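Local coordinates for superantigen-like protein (Staphylococcus aureus, PDB 4O1N) that probably promotes virulence by cleaving host proteins such as collagens and cytokines, and joins an OB-fold domain to a beta-grasp domain, at residues A[37-42]-A[82-87]; A[61-66]-A[96-101]; A[142-147]-A[191-196]. All coordinates share one frame; numbering follows the deposited sequence.

Contact 1: residues A[37-42]-A[82-87]; sequences ERKNVT and NIDVFI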
loop_
_atom_site.group_PDB
_atom_site.type_symbol
_atom_site.label_atom_id
_atom_site.label_comp_id
_atom_site.label_asym_id
_atom_site.label_seq_id
_atom_site.Cartn_x
_atom_site.Cartn_y
_atom_site.Cartn_z
ATOM N N GLU A 37 -7.286 -5.451 6.049
ATOM C CA GLU A 37 -6.461 -6.207 5.136
ATOM C C GLU A 37 -6.988 -7.660 5.080
ATOM O O GLU A 37 -6.938 -8.359 6.086
ATOM C CB GLU A 37 -5.022 -6.163 5.623
ATOM C CG GLU A 37 -4.052 -6.949 4.762
ATOM C CD GLU A 37 -2.622 -6.878 5.274
ATOM O OE1 GLU A 37 -1.721 -7.461 4.678
ATOM O OE2 GLU A 37 -2.396 -6.240 6.285
ATOM N N ARG A 38 -7.493 -8.085 3.920
ATOM C CA ARG A 38 -8.034 -9.414 3.747
ATOM C C ARG A 38 -7.579 -9.954 2.436
ATOM O O ARG A 38 -7.545 -9.207 1.468
ATOM C CB ARG A 38 -9.563 -9.358 3.741
ATOM C CG ARG A 38 -10.181 -9.103 5.117
ATOM C CD ARG A 38 -9.845 -10.187 6.156
ATOM N NE ARG A 38 -10.560 -9.968 7.422
ATOM C CZ ARG A 38 -11.284 -10.898 8.061
ATOM N NH1 ARG A 38 -11.363 -12.163 7.624
ATOM N NH2 ARG A 38 -11.924 -10.576 9.179
ATOM N N LYS A 39 -7.329 -11.263 2.394
ATOM C CA LYS A 39 -6.908 -11.976 1.170
ATOM C C LYS A 39 -7.925 -12.992 0.672
ATOM O O LYS A 39 -8.701 -13.528 1.480
ATOM C CB LYS A 39 -5.595 -12.680 1.417
ATOM C CG LYS A 39 -4.588 -11.736 2.045
ATOM C CD LYS A 39 -3.145 -12.218 1.964
ATOM C CE LYS A 39 -2.219 -11.209 2.637
ATOM N NZ LYS A 39 -0.798 -11.671 2.654
ATOM N N ASN A 40 -7.907 -13.250 -0.642
ATOM C CA ASN A 40 -8.863 -14.167 -1.291
ATOM C C ASN A 40 -10.319 -13.863 -1.034
ATOM O O ASN A 40 -11.094 -14.753 -0.742
ATOM C CB ASN A 40 -8.588 -15.589 -0.901
ATOM C CG ASN A 40 -7.163 -15.989 -1.222
ATOM O OD1 ASN A 40 -6.882 -16.538 -2.290
ATOM N ND2 ASN A 40 -6.251 -15.707 -0.308
ATOM N N VAL A 41 -10.660 -12.593 -1.176
ATOM C CA VAL A 41 -12.006 -12.127 -1.079
ATOM C C VAL A 41 -12.625 -12.015 -2.465
ATOM O O VAL A 41 -11.961 -12.200 -3.469
ATOM C CB VAL A 41 -12.052 -10.761 -0.376
ATOM C CG1 VAL A 41 -11.306 -10.855 0.894
ATOM C CG2 VAL A 41 -11.451 -9.613 -1.198
ATOM N N THR A 42 -13.910 -11.707 -2.476
ATOM C CA THR A 42 -14.661 -11.491 -3.676
ATOM C C THR A 42 -15.270 -10.116 -3.555
ATOM O O THR A 42 -15.720 -9.754 -2.513
ATOM C CB THR A 42 -15.688 -12.622 -3.883
ATOM O OG1 THR A 42 -14.951 -13.821 -4.180
ATOM C CG2 THR A 42 -16.658 -12.335 -5.090
ATOM N N ASN A 82 -10.753 -13.997 -6.204
ATOM C CA ASN A 82 -9.279 -14.101 -6.089
ATOM C C ASN A 82 -8.575 -12.776 -6.131
ATOM O O ASN A 82 -7.622 -12.586 -6.887
ATOM C CB ASN A 82 -8.677 -15.022 -7.165
ATOM C CG ASN A 82 -9.207 -16.454 -7.105
ATOM O OD1 ASN A 82 -9.246 -17.107 -8.117
ATOM N ND2 ASN A 82 -9.583 -16.944 -5.937
ATOM N N ILE A 83 -9.073 -11.860 -5.313
ATOM C CA ILE A 83 -8.466 -10.543 -5.125
ATOM C C ILE A 83 -8.116 -10.387 -3.633
ATOM O O ILE A 83 -8.721 -11.012 -2.784
ATOM C CB ILE A 83 -9.405 -9.405 -5.616
ATOM C CG1 ILE A 83 -10.762 -9.453 -4.911
ATOM C CG2 ILE A 83 -9.644 -9.531 -7.118
ATOM C CD1 ILE A 83 -11.509 -8.138 -4.946
ATOM N N ASP A 84 -7.091 -9.609 -3.348
ATOM C CA ASP A 84 -6.715 -9.252 -1.985
ATOM C C ASP A 84 -6.946 -7.765 -1.897
ATOM O O ASP A 84 -6.830 -7.029 -2.872
ATOM C CB ASP A 84 -5.223 -9.505 -1.705
ATOM C CG ASP A 84 -4.809 -10.976 -1.861
ATOM O OD1 ASP A 84 -5.673 -11.873 -2.055
ATOM O OD2 ASP A 84 -3.582 -11.244 -1.783
ATOM N N VAL A 85 -7.152 -7.307 -0.700
ATOM C CA VAL A 85 -7.640 -5.989 -0.482
ATOM C C VAL A 85 -6.847 -5.336 0.685
ATOM O O VAL A 85 -6.541 -5.986 1.704
ATOM C CB VAL A 85 -9.148 -6.164 -0.245
ATOM C CG1 VAL A 85 -9.613 -5.513 1.033
ATOM C CG2 VAL A 85 -9.926 -5.670 -1.437
ATOM N N PHE A 86 -6.474 -4.077 0.514
ATOM C CA PHE A 86 -5.772 -3.295 1.537
ATOM C C PHE A 86 -6.476 -1.938 1.637
ATOM O O PHE A 86 -6.358 -1.084 0.756
ATOM C CB PHE A 86 -4.308 -3.122 1.143
ATOM C CG PHE A 86 -3.425 -2.567 2.235
ATOM C CD1 PHE A 86 -2.646 -3.430 3.019
ATOM C CD2 PHE A 86 -3.344 -1.206 2.457
ATOM C CE1 PHE A 86 -1.838 -2.945 4.016
ATOM C CE2 PHE A 86 -2.532 -0.706 3.446
ATOM C CZ PHE A 86 -1.781 -1.570 4.223
ATOM N N ILE A 87 -7.228 -1.775 2.717
ATOM C CA ILE A 87 -8.271 -0.762 2.818
ATOM C C ILE A 87 -7.963 0.219 3.938
ATOM O O ILE A 87 -7.691 -0.173 5.067
ATOM C CB ILE A 87 -9.634 -1.425 3.130
ATOM C CG1 ILE A 87 -10.211 -2.080 1.882
ATOM C CG2 ILE A 87 -10.669 -0.414 3.617
ATOM C CD1 ILE A 87 -11.318 -3.064 2.191
#
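Arg38 and Val85 form an antiparallel hydrogen-bonded pair, Arg38 N donating to Val85 O at 3.2 Å and Val85 N to Arg38 O at 2.9 Å, with Glu37 and Phe86 as the non-hydrogen-bonded pair beside it. At Lys39 and Asn40 the chain turns a corner, and the register shifts by one before Val41 N meets Ile83 O at 3.0 Å; the return bond from Ile83 N to Val41 O is weak. This shift is a beta bulge, and Asp84 bonds to the backbone at the bend. With CG anti to its own carbonyl carbon (chi1 -61°), the Asp84 carboxylate reaches across, and OD1 accepts from Asn40 N at 3.0 Å. That bond is nearly straight (171°), although the donor comes from above the carboxylate plane. Asn40 has a left-handed backbone conformation, which asparagine tolerates better than most residues. OD1 also takes a bond from Ser107, and OD2 forms a salt bridge with Lys139, so the buried acid has three partners. The extended methylenes of Lys39 pass obliquely over the same carboxylate, but its NZ stays 5.3 Å from Asp84 OD2. On the Glu37 side, an extended chain lays the carboxylate against Phe86, OE2 lying 4.0 Å from CE1 with the two planes 57° apart; Arg150 of helix 144-159 pairs with that charge. On the opposite face the contact itself is apolar: Val41 CG2 packs on Ile83 CG1 at 3.8 Å, the side chains crossing at about a right angle, and also approaches Val85 CG2. Branched residues suit this strand face, where Val58 and Leu54 add to the packing. A first strand that bends at a bulge and so contributes to both halves of the barrel is characteristic of the OB fold.

Contact 2: residues A[61-66]-A[96-101]; sequences QHSRIT and ATNYSI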
loop_
_atom_site.group_PDB
_atom_site.type_symbol
_atom_site.label_atom_id
_atom_site.label_comp_id
_atom_site.label_asym_id
_atom_site.label_seq_id
_atom_site.Cartn_x
_atom_site.Cartn_y
_atom_site.Cartn_z
ATOM N N GLN A 61 -18.260 -6.130 7.875
ATOM C CA GLN A 61 -17.555 -4.914 7.515
ATOM C C GLN A 61 -17.589 -4.587 6.035
ATOM O O GLN A 61 -17.229 -5.412 5.194
ATOM C CB GLN A 61 -16.120 -4.991 7.950
ATOM C CG GLN A 61 -15.482 -3.619 8.002
ATOM C CD GLN A 61 -14.425 -3.542 9.055
ATOM O OE1 GLN A 61 -13.745 -2.508 9.187
ATOM N NE2 GLN A 61 -14.267 -4.650 9.826
ATOM N N HIS A 62 -17.943 -3.340 5.736
ATOM C CA HIS A 62 -18.422 -2.979 4.413
ATOM C C HIS A 62 -17.597 -1.850 3.804
ATOM O O HIS A 62 -17.376 -0.816 4.433
ATOM C CB HIS A 62 -19.906 -2.632 4.532
ATOM C CG HIS A 62 -20.557 -2.258 3.244
ATOM N ND1 HIS A 62 -21.323 -3.148 2.524
ATOM C CD2 HIS A 62 -20.598 -1.081 2.566
ATOM C CE1 HIS A 62 -21.783 -2.542 1.443
ATOM N NE2 HIS A 62 -21.361 -1.287 1.445
ATOM N N SER A 63 -17.149 -2.057 2.563
ATOM C CA SER A 63 -16.186 -1.144 1.956
ATOM C C SER A 63 -16.455 -0.834 0.497
ATOM O O SER A 63 -16.793 -1.711 -0.292
ATOM C CB SER A 63 -14.745 -1.720 2.059
ATOM O OG SER A 63 -14.294 -1.744 3.383
ATOM N N ARG A 64 -16.218 0.408 0.136
ATOM C CA ARG A 64 -16.245 0.819 -1.257
ATOM C C ARG A 64 -14.908 1.477 -1.670
ATOM O O ARG A 64 -14.497 2.520 -1.142
ATOM C CB ARG A 64 -17.438 1.735 -1.488
ATOM C CG ARG A 64 -17.694 2.109 -2.938
ATOM C CD ARG A 64 -17.257 3.531 -3.188
ATOM N NE ARG A 64 -18.359 4.400 -3.513
ATOM C CZ ARG A 64 -18.337 5.729 -3.460
ATOM N NH1 ARG A 64 -17.267 6.407 -3.077
ATOM N NH2 ARG A 64 -19.425 6.380 -3.796
ATOM N N ILE A 65 -14.231 0.838 -2.628
ATOM C CA ILE A 65 -12.871 1.208 -3.011
ATOM C C ILE A 65 -12.889 1.894 -4.349
ATOM O O ILE A 65 -13.288 1.294 -5.311
ATOM C CB ILE A 65 -11.981 -0.037 -3.109
ATOM C CG1 ILE A 65 -11.940 -0.730 -1.749
ATOM C CG2 ILE A 65 -10.567 0.325 -3.548
ATOM C CD1 ILE A 65 -11.203 -2.043 -1.761
ATOM N N THR A 66 -12.464 3.150 -4.397
ATOM C CA THR A 66 -12.375 3.872 -5.644
ATOM C C THR A 66 -11.164 3.411 -6.458
ATOM O O THR A 66 -10.065 3.263 -5.923
ATOM C CB THR A 66 -12.268 5.391 -5.415
ATOM O OG1 THR A 66 -13.297 5.844 -4.528
ATOM C CG2 THR A 66 -12.427 6.175 -6.712
ATOM N N ALA A 96 -20.031 3.846 9.103
ATOM C CA ALA A 96 -19.601 2.475 9.234
ATOM C C ALA A 96 -18.987 1.925 7.960
ATOM O O ALA A 96 -18.103 1.125 8.014
ATOM C CB ALA A 96 -20.774 1.609 9.691
ATOM N N THR A 97 -19.469 2.342 6.817
ATOM C CA THR A 97 -18.878 1.912 5.581
ATOM C C THR A 97 -17.487 2.560 5.305
ATOM O O THR A 97 -17.305 3.770 5.470
ATOM C CB THR A 97 -19.874 2.191 4.419
ATOM O OG1 THR A 97 -21.013 1.315 4.524
ATOM C CG2 THR A 97 -19.218 1.987 3.044
ATOM N N ASN A 98 -16.524 1.755 4.860
ATOM C CA ASN A 98 -15.156 2.240 4.566
ATOM C C ASN A 98 -15.048 2.773 3.108
ATOM O O ASN A 98 -15.417 2.087 2.139
ATOM C CB ASN A 98 -14.071 1.148 4.769
ATOM C CG ASN A 98 -14.141 0.445 6.134
ATOM O OD1 ASN A 98 -14.125 -0.798 6.220
ATOM N ND2 ASN A 98 -14.230 1.220 7.186
ATOM N N TYR A 99 -14.532 3.981 2.957
ATOM C CA TYR A 99 -14.292 4.537 1.640
ATOM C C TYR A 99 -12.785 4.706 1.472
ATOM O O TYR A 99 -12.179 5.594 2.110
ATOM C CB TYR A 99 -15.022 5.866 1.453
ATOM C CG TYR A 99 -16.514 5.714 1.510
ATOM C CD1 TYR A 99 -17.236 5.259 0.400
ATOM C CD2 TYR A 99 -17.200 5.938 2.682
ATOM C CE1 TYR A 99 -18.615 5.090 0.455
ATOM C CE2 TYR A 99 -18.571 5.746 2.755
ATOM C CZ TYR A 99 -19.276 5.333 1.640
ATOM O OH TYR A 99 -20.629 5.142 1.723
ATOM N N SER A 100 -12.216 3.856 0.604
ATOM C CA SER A 100 -10.794 3.766 0.394
ATOM C C SER A 100 -10.438 3.940 -1.068
ATOM O O SER A 100 -11.296 3.983 -1.936
ATOM C CB SER A 100 -10.284 2.409 0.880
ATOM O OG SER A 100 -8.869 2.381 0.971
ATOM N N ILE A 101 -9.145 4.029 -1.324
ATOM C CA ILE A 101 -8.634 4.218 -2.667
ATOM C C ILE A 101 -7.544 3.209 -3.000
ATOM O O ILE A 101 -6.531 3.131 -2.315
ATOM C CB ILE A 101 -8.026 5.600 -2.832
ATOM C CG1 ILE A 101 -9.107 6.664 -2.712
ATOM C CG2 ILE A 101 -7.324 5.674 -4.177
ATOM C CD1 ILE A 101 -8.576 8.026 -2.302
#
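Thr97 meets His62 just before the regular pairing begins, the two side chains lying side by side and pointing the same way. Thr97 CG2 sits in the plane of the imidazole at its edge, 3.4 Å from His62 CD2, while OG1 comes in obliquely. At Asn98 the strands lock into parallel register: its N donates to His62 O at 2.7 Å, and its O accepts from Arg64 N, also at 2.7 Å and in an almost straight line. Asn98 CB rests against Ser63 OG on the buried face, beside Leu36 and Ile87. Tyr99 lies on the other face, next to Arg64. The arginine runs out with CG anti to the backbone N (chi1 -173°), then bends twice and brings its guanidinium against the phenol ring. Tyr99 CD1 lies 3.7 Å from Arg64 NH1, yet the two planes are 76° apart. The tyrosine thus sets the rim of its ring over the guanidinium face, and Arg64 CD meets that ring at its edge; the cation-pi partner of Arg64 is instead Tyr53 on the next strand. Ser100 returns to the buried face. Its N donates to Arg64 O at 3.2 Å and its O accepts from Thr66 N at 2.8 Å, while OG is satisfied by Leu88 O. Ile101 ends the segment, its CG1 4.3 Å from Thr66 CB, and it also packs on Leu68 and Met194. Strands 61-66 and 98-106 are the parallel neighbours in an otherwise antiparallel OB barrel. Here Arg64 uses both its N and its O across the seam, as do Asn98 and Ser100, so alignment rests on the main chain, while one face carries Ser63, Asn98 and Ser100 with the apolar Ile65 and the other sets the Arg64 guanidinium beside the Tyr99 ring, with Thr66 and Ile101 further along.

Contact 3: residues A[142-147]-A[191-196]; sequences ISLKEL and KERMGE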
loop_
_atom_site.group_PDB
_atom_site.type_symbol
_atom_site.label_atom_id
_atom_site.label_comp_id
_atom_site.label_asym_id
_atom_site.label_seq_id
_atom_site.Cartn_x
_atom_site.Cartn_y
_atom_site.Cartn_z
ATOM N N ILE A 142 1.625 -6.850 -5.387
ATOM C CA ILE A 142 1.552 -6.053 -4.188
ATOM C C ILE A 142 1.509 -4.604 -4.572
ATOM O O ILE A 142 2.202 -4.156 -5.500
ATOM C CB ILE A 142 2.743 -6.317 -3.245
ATOM C CG1 ILE A 142 2.600 -5.530 -1.955
ATOM C CG2 ILE A 142 4.074 -5.930 -3.897
ATOM C CD1 ILE A 142 3.509 -6.012 -0.846
ATOM N N SER A 143 0.698 -3.864 -3.833
ATOM C CA SER A 143 0.333 -2.520 -4.209
ATOM C C SER A 143 1.235 -1.483 -3.563
ATOM O O SER A 143 1.757 -1.687 -2.455
ATOM C CB SER A 143 -1.126 -2.248 -3.837
ATOM O OG SER A 143 -1.265 -2.076 -2.459
ATOM N N LEU A 144 1.425 -0.370 -4.268
ATOM C CA LEU A 144 2.202 0.720 -3.715
ATOM C C LEU A 144 1.490 1.299 -2.516
ATOM O O LEU A 144 2.139 1.776 -1.579
ATOM C CB LEU A 144 2.438 1.819 -4.745
ATOM C CG LEU A 144 3.196 1.440 -6.022
ATOM C CD1 LEU A 144 3.314 2.647 -6.907
ATOM C CD2 LEU A 144 4.565 0.862 -5.747
ATOM N N LYS A 145 0.166 1.232 -2.499
ATOM C CA LYS A 145 -0.548 1.656 -1.309
ATOM C C LYS A 145 -0.039 0.900 -0.090
ATOM O O LYS A 145 0.215 1.522 0.939
ATOM C CB LYS A 145 -2.052 1.462 -1.462
ATOM C CG LYS A 145 -2.892 1.872 -0.262
ATOM C CD LYS A 145 -4.351 1.484 -0.463
ATOM C CE LYS A 145 -5.313 2.168 0.518
ATOM N NZ LYS A 145 -5.518 3.589 0.153
ATOM N N GLU A 146 0.125 -0.409 -0.215
ATOM C CA GLU A 146 0.516 -1.267 0.927
ATOM C C GLU A 146 1.970 -1.036 1.321
ATOM O O GLU A 146 2.303 -0.950 2.521
ATOM C CB GLU A 146 0.324 -2.770 0.597
ATOM C CG GLU A 146 0.994 -3.689 1.613
ATOM C CD GLU A 146 0.559 -5.149 1.533
ATOM O OE1 GLU A 146 -0.374 -5.515 0.741
ATOM O OE2 GLU A 146 1.188 -5.926 2.300
ATOM N N LEU A 147 2.850 -0.981 0.316
ATOM C CA LEU A 147 4.272 -0.781 0.588
ATOM C C LEU A 147 4.495 0.575 1.189
ATOM O O LEU A 147 5.207 0.703 2.176
ATOM C CB LEU A 147 5.093 -0.908 -0.686
ATOM C CG LEU A 147 5.294 -2.344 -1.153
ATOM C CD1 LEU A 147 5.859 -2.380 -2.560
ATOM C CD2 LEU A 147 6.236 -3.048 -0.215
ATOM N N LYS A 191 -2.718 9.624 -5.033
ATOM C CA LYS A 191 -3.861 8.711 -5.122
ATOM C C LYS A 191 -3.923 7.860 -6.395
ATOM O O LYS A 191 -4.381 6.713 -6.357
ATOM C CB LYS A 191 -5.180 9.453 -4.898
ATOM C CG LYS A 191 -5.463 10.603 -5.842
ATOM C CD LYS A 191 -6.929 11.025 -5.750
ATOM C CE LYS A 191 -7.145 12.532 -5.905
ATOM N NZ LYS A 191 -7.153 13.216 -4.573
ATOM N N GLU A 192 -3.439 8.387 -7.511
ATOM C CA GLU A 192 -3.412 7.610 -8.755
ATOM C C GLU A 192 -2.428 6.447 -8.690
ATOM O O GLU A 192 -2.486 5.525 -9.493
ATOM C CB GLU A 192 -3.122 8.470 -10.018
ATOM C CG GLU A 192 -2.608 9.895 -9.806
ATOM C CD GLU A 192 -3.711 10.820 -9.325
ATOM O OE1 GLU A 192 -4.816 10.754 -9.915
ATOM O OE2 GLU A 192 -3.472 11.577 -8.346
ATOM N N ARG A 193 -1.518 6.484 -7.733
ATOM C CA ARG A 193 -0.573 5.367 -7.548
ATOM C C ARG A 193 -1.020 4.276 -6.540
ATOM O O ARG A 193 -0.400 3.187 -6.450
ATOM C CB ARG A 193 0.790 5.912 -7.118
ATOM C CG ARG A 193 1.423 6.876 -8.109
ATOM C CD ARG A 193 2.705 7.485 -7.511
ATOM N NE ARG A 193 3.836 6.573 -7.660
ATOM C CZ ARG A 193 5.003 6.698 -7.036
ATOM N NH1 ARG A 193 5.210 7.691 -6.182
ATOM N NH2 ARG A 193 5.965 5.811 -7.268
ATOM N N MET A 194 -2.073 4.551 -5.778
ATOM C CA MET A 194 -2.484 3.623 -4.720
ATOM C C MET A 194 -3.013 2.305 -5.265
ATOM O O MET A 194 -2.994 1.302 -4.562
ATOM C CB MET A 194 -3.517 4.274 -3.828
ATOM C CG MET A 194 -2.954 5.422 -3.013
ATOM S SD MET A 194 -4.282 6.320 -2.215
ATOM C CE MET A 194 -3.360 7.540 -1.291
ATOM N N GLY A 195 -3.470 2.305 -6.517
ATOM C CA GLY A 195 -3.854 1.080 -7.209
ATOM C C GLY A 195 -2.814 0.454 -8.119
ATOM O O GLY A 195 -3.104 -0.553 -8.760
ATOM N N GLU A 196 -1.637 1.065 -8.237
ATOM C CA GLU A 196 -0.557 0.470 -9.014
ATOM C C GLU A 196 -0.001 -0.664 -8.189
ATOM O O GLU A 196 -0.019 -0.631 -6.943
ATOM C CB GLU A 196 0.572 1.470 -9.317
ATOM C CG GLU A 196 0.209 2.655 -10.199
ATOM C CD GLU A 196 -0.490 2.262 -11.497
ATOM O OE1 GLU A 196 0.201 1.766 -12.429
ATOM O OE2 GLU A 196 -1.741 2.455 -11.586
#
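Ser143, the N-cap of helix 144-159 in the beta-grasp domain, and Leu144, its first residue, meet the type I turn of residues 193-196. The helix starts directly from strand 141-143, which pairs with strand 197-199, and the turn leads into that partner strand. Leu144 N donates to Glu196 O at 3.1 Å (164°), the donor tilted from the carbonyl plane. The same oxygen is touched by Ser143 CA, a CH...O contact at 3.3 Å. Ser143 suits the cap because its short side chain can curl back: with OG between its own N and carbonyl carbon (chi1 74°), it accepts from Glu146 N at 3.1 Å. Leu144 leans over the turn, its CB 3.6 Å from Arg193 O. Its CD1 touches two polar residues, 3.8 Å from Glu196 CB and close to NE of Arg193, so only the aliphatic part of the glutamate lies against the methyl. The polar ends go elsewhere: Arg193 NH2 bonds to Thr182 O and to a glycerol probably left from crystallisation, and Glu196 OE2 bonds to Ser70. Lys145 places CB 3.2 Å from Met194 O, and then runs out extended until a bend at its last torsion (chi4 75°) brings NZ within 3.8 Å of Met194 SD. Its NZ is hydrogen-bonded to Ile101 O, in the OB domain, while the extended Met194 side chain lies alongside and packs on Ile101. Three carbonyl oxygens of the turn, those of Arg193, Met194 and Glu196, thus lie against the first residues of the helix. The Glu196 oxygen and the Ser143 hydroxyl satisfy two early amide N-H groups, and this supply of acceptors probably suits the positive end of the helix dipole.

Contacts 1 and 2 belong to the same OB barrel, their centres about 13 Å apart, and are bridged by the adjacent strands 83-87 and 98-106. Ile87 CG1 reaches Ile65 CD1 at 3.8 Å, and Val85 joins the same interior. Contact 3 lies in the beta-grasp domain, about 14 Å from contact 1 and about 16 Å from contact 2 between centres, but touches both across the domain interface. Lys145 links them: its NZ lies 2.7 Å from Ile101 O of contact 2, and its CE 3.4 Å from Phe86 O of contact 1. Glu146 CG also packs on the Phe86 ring. The capped helix start thus forms part of the interface between the two domains.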